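Local coordinates for protein bifunctional endo-1,4-beta-xylanase A (Neocallimastix patriciarum, PDB 2VG9) that catalyses the endo-hydrolysis of the beta-1,4-linked xylose backbone of xylan, as a beta-jelly-roll glycoside hydrolase of family 11, at residues K65-Y70 with W186-L191; G106-E111 with T155-F160. One frame throughout, in Å; residues are numbered along the deposited sequence.

Overall arrangement
From the N terminus, the chain leaves strand 52-60, and residues 65-70 lie in the loop that follows, ahead of strand 73-86. About 116 residues later 186-191 comes back to this loop as it enters strand 190-200, and interaction 1 closes that long excursion beside helix 174-182. Interaction 2 is nested inside it: 106-111, entering strand 110-115, is joined by 155-160 of strand 153-163, with only strands and turns between. Both contacts reach the same mixed sheet, their centres about 12 Å apart. They touch directly where the Y159 hydroxyl is hydrogen-bonded to the carbonyl of G187, and where V107 packs against the backbone of I188 and G189.

Interaction 1 of 2, residues K65-Y70 with W186-L191; sequences KKATDY and WGIGNL
A single beta bridge, K66 opposite N190, pins the loop that follows strand 52-60 of the jelly roll to the start of strand 190-200. Two backbone bonds flank it: L191 N donates to K65 O (2.9 Å), approaching from above the carbonyl plane, and A67 N donates to G189 O (3.0 Å), this time within the plane. Beyond the bridge the loop tightens into a turn, with D69 N bonded back to K66 O. The buried A67 methyl sits between I188 CG2 at 3.7 Å and L191 CB at 3.9 Å; F99 and F178 cover the same apolar patch. K66 takes the solvent side: chi1 of -168° sets CG anti to the backbone N and 3.4 Å from I188 O, and the extended chain carries CE past the same oxygen. The Y70 ring meets L191 CB obliquely through CE2. One of its faces is covered by the K65 aliphatic chain, CE standing 3.5 Å above the ring centre. At the ring's edge a water bonds the Y70 hydroxyl, accepts from K65 N and donates to L191 O, 2.9 Å away.

Interaction 2 of 2, residues G106-E111 with T155-F160; sequences GVPLVE and TFKQYF
P108 makes the first contact of 106-111 with 155-160, its CB resting 3.9 Å from K157 CG and its CG near the hydroxyl of Y159. At L109 the backbone takes over: L109 O accepts from K157 N at 3.1 Å, nearly along the C=O axis, while CD1 lies against F156 CB and the side chain also touches W98 and T148. V110 pairs with K157, and its two methyls spread over one face of the Y159 ring. CG1, anti to the backbone N (chi1 169°), makes a CH-pi contact 3.7 Å from the ring centroid; CG2 sits over the phenol end, 3.5 Å from Y159 CZ. The Y159 hydroxyl is hydrogen-bonded to G187 O, so the ring is held at its tip as well as through its face. An alanine at Y159 would remove both, and would probably loosen the packing of V110 and the tie to the chain around G187. E111 follows, its N donating to K157 O and its O accepting from Y159 N, both at 3.0 Å. On the sheet face shared with Q158 the extended E111 side chain runs alongside that of Q158, whose NE2 donates almost straight (172°) to E111 OE2 from above the carboxylate plane. OE2 also lies in the plane of the F156 ring, at its edge, 3.5 Å from CE1, and OE1 is hydrogen-bonded to Y96 OH. Hydrogen bonds at both oxygens fix the rotation of the carboxylate, and the amide N-H at OE2 would tend to favour its charged form. V110 with K157 and E111 with Q158 thus form a parallel strand pair in the otherwise mostly antiparallel sheet of a family 11 beta-jelly roll.

Interaction 1 of 2, residues K65-Y70 with W186-L191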
loop_
_atom_site.group_PDB
_atom_site.type_symbol
_atom_site.label_atom_id
_atom_site.label_comp_id
_atom_site.label_asym_id
_atom_site.label_seq_id
_atom_site.Cartn_x
_atom_site.Cartn_y
_atom_site.Cartn_z
ATOM N N LYS A 65 -4.866 6.523 -17.375
ATOM C CA LYS A 65 -5.719 5.556 -17.991
ATOM C C LYS A 65 -6.172 4.489 -17.028
ATOM O O LYS A 65 -5.566 4.299 -15.939
ATOM C CB LYS A 65 -5.083 4.971 -19.259
ATOM C CG LYS A 65 -3.924 4.010 -19.097
ATOM C CD LYS A 65 -3.576 3.438 -20.467
ATOM C CE LYS A 65 -2.299 2.630 -20.456
ATOM N NZ LYS A 65 -1.906 2.048 -21.789
ATOM N N LYS A 66 -7.260 3.832 -17.437
ATOM C CA LYS A 66 -7.921 2.803 -16.638
ATOM C C LYS A 66 -6.845 1.804 -16.215
ATOM O O LYS A 66 -6.055 1.357 -17.037
ATOM C CB LYS A 66 -9.005 2.130 -17.459
ATOM C CG LYS A 66 -9.976 1.236 -16.682
ATOM C CD LYS A 66 -10.968 0.620 -17.665
ATOM C CE LYS A 66 -12.206 0.187 -16.968
ATOM N NZ LYS A 66 -12.887 -0.923 -17.692
ATOM N N ALA A 67 -6.833 1.462 -14.930
ATOM C CA ALA A 67 -5.789 0.593 -14.376
ATOM C C ALA A 67 -5.661 -0.715 -15.130
ATOM O O ALA A 67 -4.551 -1.268 -15.256
ATOM C CB ALA A 67 -6.017 0.359 -12.875
ATOM N N THR A 68 -6.782 -1.216 -15.665
ATOM C CA THR A 68 -6.738 -2.501 -16.362
ATOM C C THR A 68 -6.340 -2.384 -17.848
ATOM O O THR A 68 -6.153 -3.424 -18.503
ATOM C CB THR A 68 -8.091 -3.246 -16.275
ATOM O OG1 THR A 68 -9.147 -2.314 -16.543
ATOM C CG2 THR A 68 -8.296 -3.856 -14.873
ATOM N N ASP A 69 -6.241 -1.153 -18.375
ATOM C CA ASP A 69 -5.659 -0.937 -19.727
ATOM C C ASP A 69 -4.178 -1.264 -19.821
ATOM O O ASP A 69 -3.687 -1.582 -20.889
ATOM C CB ASP A 69 -5.802 0.506 -20.176
ATOM C CG ASP A 69 -7.200 0.828 -20.564
ATOM O OD1 ASP A 69 -8.043 -0.103 -20.396
ATOM O OD2 ASP A 69 -7.456 1.990 -20.923
ATOM N N TYR A 70 -3.443 -1.119 -18.731
ATOM C CA TYR A 70 -2.028 -1.530 -18.764
ATOM C C TYR A 70 -1.964 -3.053 -18.952
ATOM O O TYR A 70 -2.570 -3.819 -18.163
ATOM C CB TYR A 70 -1.341 -1.098 -17.480
ATOM C CG TYR A 70 -1.294 0.390 -17.302
ATOM C CD1 TYR A 70 -0.207 1.136 -17.790
ATOM C CD2 TYR A 70 -2.326 1.068 -16.639
ATOM C CE1 TYR A 70 -0.151 2.533 -17.613
ATOM C CE2 TYR A 70 -2.287 2.456 -16.480
ATOM C CZ TYR A 70 -1.201 3.171 -16.965
ATOM O OH TYR A 70 -1.177 4.518 -16.793
ATOM N N TRP A 186 -16.426 -4.828 -10.025
ATOM C CA TRP A 186 -16.086 -3.595 -9.338
ATOM C C TRP A 186 -15.570 -2.555 -10.312
ATOM O O TRP A 186 -14.826 -2.883 -11.235
ATOM C CB TRP A 186 -15.052 -3.823 -8.226
ATOM C CG TRP A 186 -15.411 -4.952 -7.276
ATOM C CD1 TRP A 186 -16.645 -5.487 -7.059
ATOM C CD2 TRP A 186 -14.520 -5.618 -6.383
ATOM N NE1 TRP A 186 -16.570 -6.468 -6.102
ATOM C CE2 TRP A 186 -15.268 -6.582 -5.684
ATOM C CE3 TRP A 186 -13.150 -5.506 -6.124
ATOM C CZ2 TRP A 186 -14.697 -7.429 -4.731
ATOM C CZ3 TRP A 186 -12.576 -6.354 -5.180
ATOM C CH2 TRP A 186 -13.341 -7.317 -4.512
ATOM N N GLY A 187 -15.974 -1.305 -10.107
ATOM C CA GLY A 187 -15.544 -0.200 -10.975
ATOM C C GLY A 187 -14.056 0.134 -10.819
ATOM O O GLY A 187 -13.554 0.183 -9.684
ATOM N N ILE A 188 -13.383 0.363 -11.959
ATOM C CA ILE A 188 -11.929 0.575 -12.043
ATOM C C ILE A 188 -11.600 1.897 -12.727
ATOM O O ILE A 188 -11.823 2.037 -13.933
ATOM C CB ILE A 188 -11.222 -0.556 -12.867
ATOM C CG1 ILE A 188 -11.626 -1.969 -12.377
ATOM C CG2 ILE A 188 -9.676 -0.326 -12.921
ATOM C CD1 ILE A 188 -11.037 -2.385 -10.991
ATOM N N GLY A 189 -11.096 2.852 -11.944
ATOM C CA GLY A 189 -10.716 4.176 -12.448
ATOM C C GLY A 189 -9.292 4.224 -12.980
ATOM O O GLY A 189 -8.716 3.196 -13.319
ATOM N N ASN A 190 -8.727 5.420 -13.058
ATOM C CA ASN A 190 -7.402 5.600 -13.692
ATOM C C ASN A 190 -6.289 5.314 -12.674
ATOM O O ASN A 190 -6.391 5.710 -11.520
ATOM C CB ASN A 190 -7.249 7.020 -14.226
ATOM C CG ASN A 190 -8.183 7.331 -15.402
ATOM O OD1 ASN A 190 -8.489 6.466 -16.227
ATOM N ND2 ASN A 190 -8.611 8.594 -15.491
ATOM N N LEU A 191 -5.225 4.652 -13.104
ATOM C CA LEU A 191 -4.187 4.257 -12.155
ATOM C C LEU A 191 -3.354 5.449 -11.633
ATOM O O LEU A 191 -2.647 6.102 -12.388
ATOM C CB LEU A 191 -3.306 3.164 -12.757
ATOM C CG LEU A 191 -2.243 2.555 -11.828
ATOM C CD1 LEU A 191 -2.885 1.912 -10.519
ATOM C CD2 LEU A 191 -1.481 1.529 -12.670
HETATM O O HOH W 1 -2.843 6.021 -15.239
#

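Interaction 2 of 2, residues G106-E111 with T155-F160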
loop_
_atom_site.group_PDB
_atom_site.type_symbol
_atom_site.label_atom_id
_atom_site.label_comp_id
_atom_site.label_asym_id
_atom_site.label_seq_id
_atom_site.Cartn_x
_atom_site.Cartn_y
_atom_site.Cartn_z
ATOM N N GLY A 106 -19.759 7.219 -12.991
ATOM C CA GLY A 106 -20.241 5.975 -12.372
ATOM C C GLY A 106 -19.131 5.013 -11.955
ATOM O O GLY A 106 -19.353 3.778 -11.870
ATOM N N VAL A 107 -17.944 5.586 -11.719
ATOM C CA VAL A 107 -16.762 4.864 -11.239
ATOM C C VAL A 107 -16.402 5.362 -9.838
ATOM O O VAL A 107 -16.292 6.556 -9.623
ATOM C CB VAL A 107 -15.523 5.137 -12.142
ATOM C CG1 VAL A 107 -14.302 4.334 -11.658
ATOM C CG2 VAL A 107 -15.824 4.881 -13.618
ATOM N N PRO A 108 -16.152 4.448 -8.884
ATOM C CA PRO A 108 -15.739 4.934 -7.562
ATOM C C PRO A 108 -14.244 5.302 -7.449
ATOM O O PRO A 108 -13.401 4.832 -8.238
ATOM C CB PRO A 108 -16.092 3.762 -6.635
ATOM C CG PRO A 108 -15.963 2.551 -7.509
ATOM C CD PRO A 108 -16.219 2.980 -8.935
ATOM N N LEU A 109 -13.940 6.138 -6.464
ATOM C CA LEU A 109 -12.577 6.439 -6.070
ATOM C C LEU A 109 -12.131 5.238 -5.244
ATOM O O LEU A 109 -12.862 4.817 -4.346
ATOM C CB LEU A 109 -12.583 7.698 -5.199
ATOM C CG LEU A 109 -11.403 8.644 -4.900
ATOM C CD1 LEU A 109 -11.191 8.878 -3.425
ATOM C CD2 LEU A 109 -10.081 8.381 -5.638
ATOM N N VAL A 110 -10.959 4.667 -5.542
ATOM C CA VAL A 110 -10.544 3.403 -4.883
ATOM C C VAL A 110 -9.149 3.560 -4.298
ATOM O O VAL A 110 -8.262 4.070 -4.973
ATOM C CB VAL A 110 -10.554 2.209 -5.885
ATOM C CG1 VAL A 110 -9.873 0.961 -5.305
ATOM C CG2 VAL A 110 -11.976 1.908 -6.345
ATOM N N GLU A 111 -8.979 3.137 -3.037
ATOM C CA GLU A 111 -7.663 2.903 -2.425
ATOM C C GLU A 111 -7.532 1.375 -2.356
ATOM O O GLU A 111 -8.434 0.692 -1.865
ATOM C CB GLU A 111 -7.629 3.510 -1.025
ATOM C CG GLU A 111 -6.320 3.394 -0.251
ATOM C CD GLU A 111 -6.427 4.091 1.100
ATOM O OE1 GLU A 111 -5.474 4.787 1.498
ATOM O OE2 GLU A 111 -7.489 3.959 1.765
ATOM N N THR A 155 -16.601 9.381 1.452
ATOM C CA THR A 155 -16.868 7.965 1.493
ATOM C C THR A 155 -16.397 7.407 0.152
ATOM O O THR A 155 -16.826 7.885 -0.899
ATOM C CB THR A 155 -18.356 7.677 1.819
ATOM O OG1 THR A 155 -18.577 7.931 3.220
ATOM C CG2 THR A 155 -18.718 6.210 1.533
ATOM N N PHE A 156 -15.463 6.446 0.200
ATOM C CA PHE A 156 -14.887 5.846 -1.005
ATOM C C PHE A 156 -14.784 4.325 -0.833
ATOM O O PHE A 156 -15.211 3.767 0.184
ATOM C CB PHE A 156 -13.519 6.499 -1.365
ATOM C CG PHE A 156 -12.464 6.385 -0.281
ATOM C CD1 PHE A 156 -11.488 5.372 -0.329
ATOM C CD2 PHE A 156 -12.434 7.293 0.784
ATOM C CE1 PHE A 156 -10.533 5.258 0.673
ATOM C CE2 PHE A 156 -11.481 7.194 1.798
ATOM C CZ PHE A 156 -10.524 6.172 1.746
ATOM N N LYS A 157 -14.235 3.655 -1.835
ATOM C CA LYS A 157 -14.062 2.199 -1.772
ATOM C C LYS A 157 -12.605 1.812 -1.526
ATOM O O LYS A 157 -11.675 2.468 -2.026
ATOM C CB LYS A 157 -14.518 1.550 -3.082
ATOM C CG LYS A 157 -16.019 1.707 -3.364
ATOM C CD LYS A 157 -16.816 0.820 -2.452
ATOM C CE LYS A 157 -18.261 0.737 -2.883
ATOM N NZ LYS A 157 -18.968 -0.174 -1.962
ATOM N N GLN A 158 -12.421 0.732 -0.773
ATOM C CA GLN A 158 -11.122 0.070 -0.687
ATOM C C GLN A 158 -11.230 -1.303 -1.339
ATOM O O GLN A 158 -12.211 -2.021 -1.123
ATOM C CB GLN A 158 -10.683 -0.030 0.771
ATOM C CG GLN A 158 -10.410 1.343 1.410
ATOM C CD GLN A 158 -10.196 1.265 2.906
ATOM O OE1 GLN A 158 -10.889 0.532 3.605
ATOM N NE2 GLN A 158 -9.245 2.029 3.402
ATOM N N TYR A 159 -10.258 -1.664 -2.172
ATOM C CA TYR A 159 -10.187 -3.028 -2.712
ATOM C C TYR A 159 -9.003 -3.720 -2.057
ATOM O O TYR A 159 -7.953 -3.120 -1.873
ATOM C CB TYR A 159 -10.035 -3.069 -4.246
ATOM C CG TYR A 159 -11.152 -2.464 -5.045
ATOM C CD1 TYR A 159 -12.366 -2.088 -4.438
ATOM C CD2 TYR A 159 -11.026 -2.314 -6.423
ATOM C CE1 TYR A 159 -13.411 -1.518 -5.183
ATOM C CE2 TYR A 159 -12.062 -1.750 -7.183
ATOM C CZ TYR A 159 -13.250 -1.355 -6.553
ATOM O OH TYR A 159 -14.255 -0.801 -7.320
ATOM N N PHE A 160 -9.195 -4.994 -1.750
ATOM C CA PHE A 160 -8.216 -5.842 -1.050
ATOM C C PHE A 160 -8.017 -7.151 -1.733
ATOM O O PHE A 160 -8.989 -7.765 -2.163
ATOM C CB PHE A 160 -8.711 -6.191 0.382
ATOM C CG PHE A 160 -8.754 -4.995 1.314
ATOM C CD1 PHE A 160 -7.625 -4.661 2.075
ATOM C CD2 PHE A 160 -9.931 -4.197 1.417
ATOM C CE1 PHE A 160 -7.637 -3.532 2.938
ATOM C CE2 PHE A 160 -9.964 -3.095 2.284
ATOM C CZ PHE A 160 -8.814 -2.753 3.038
#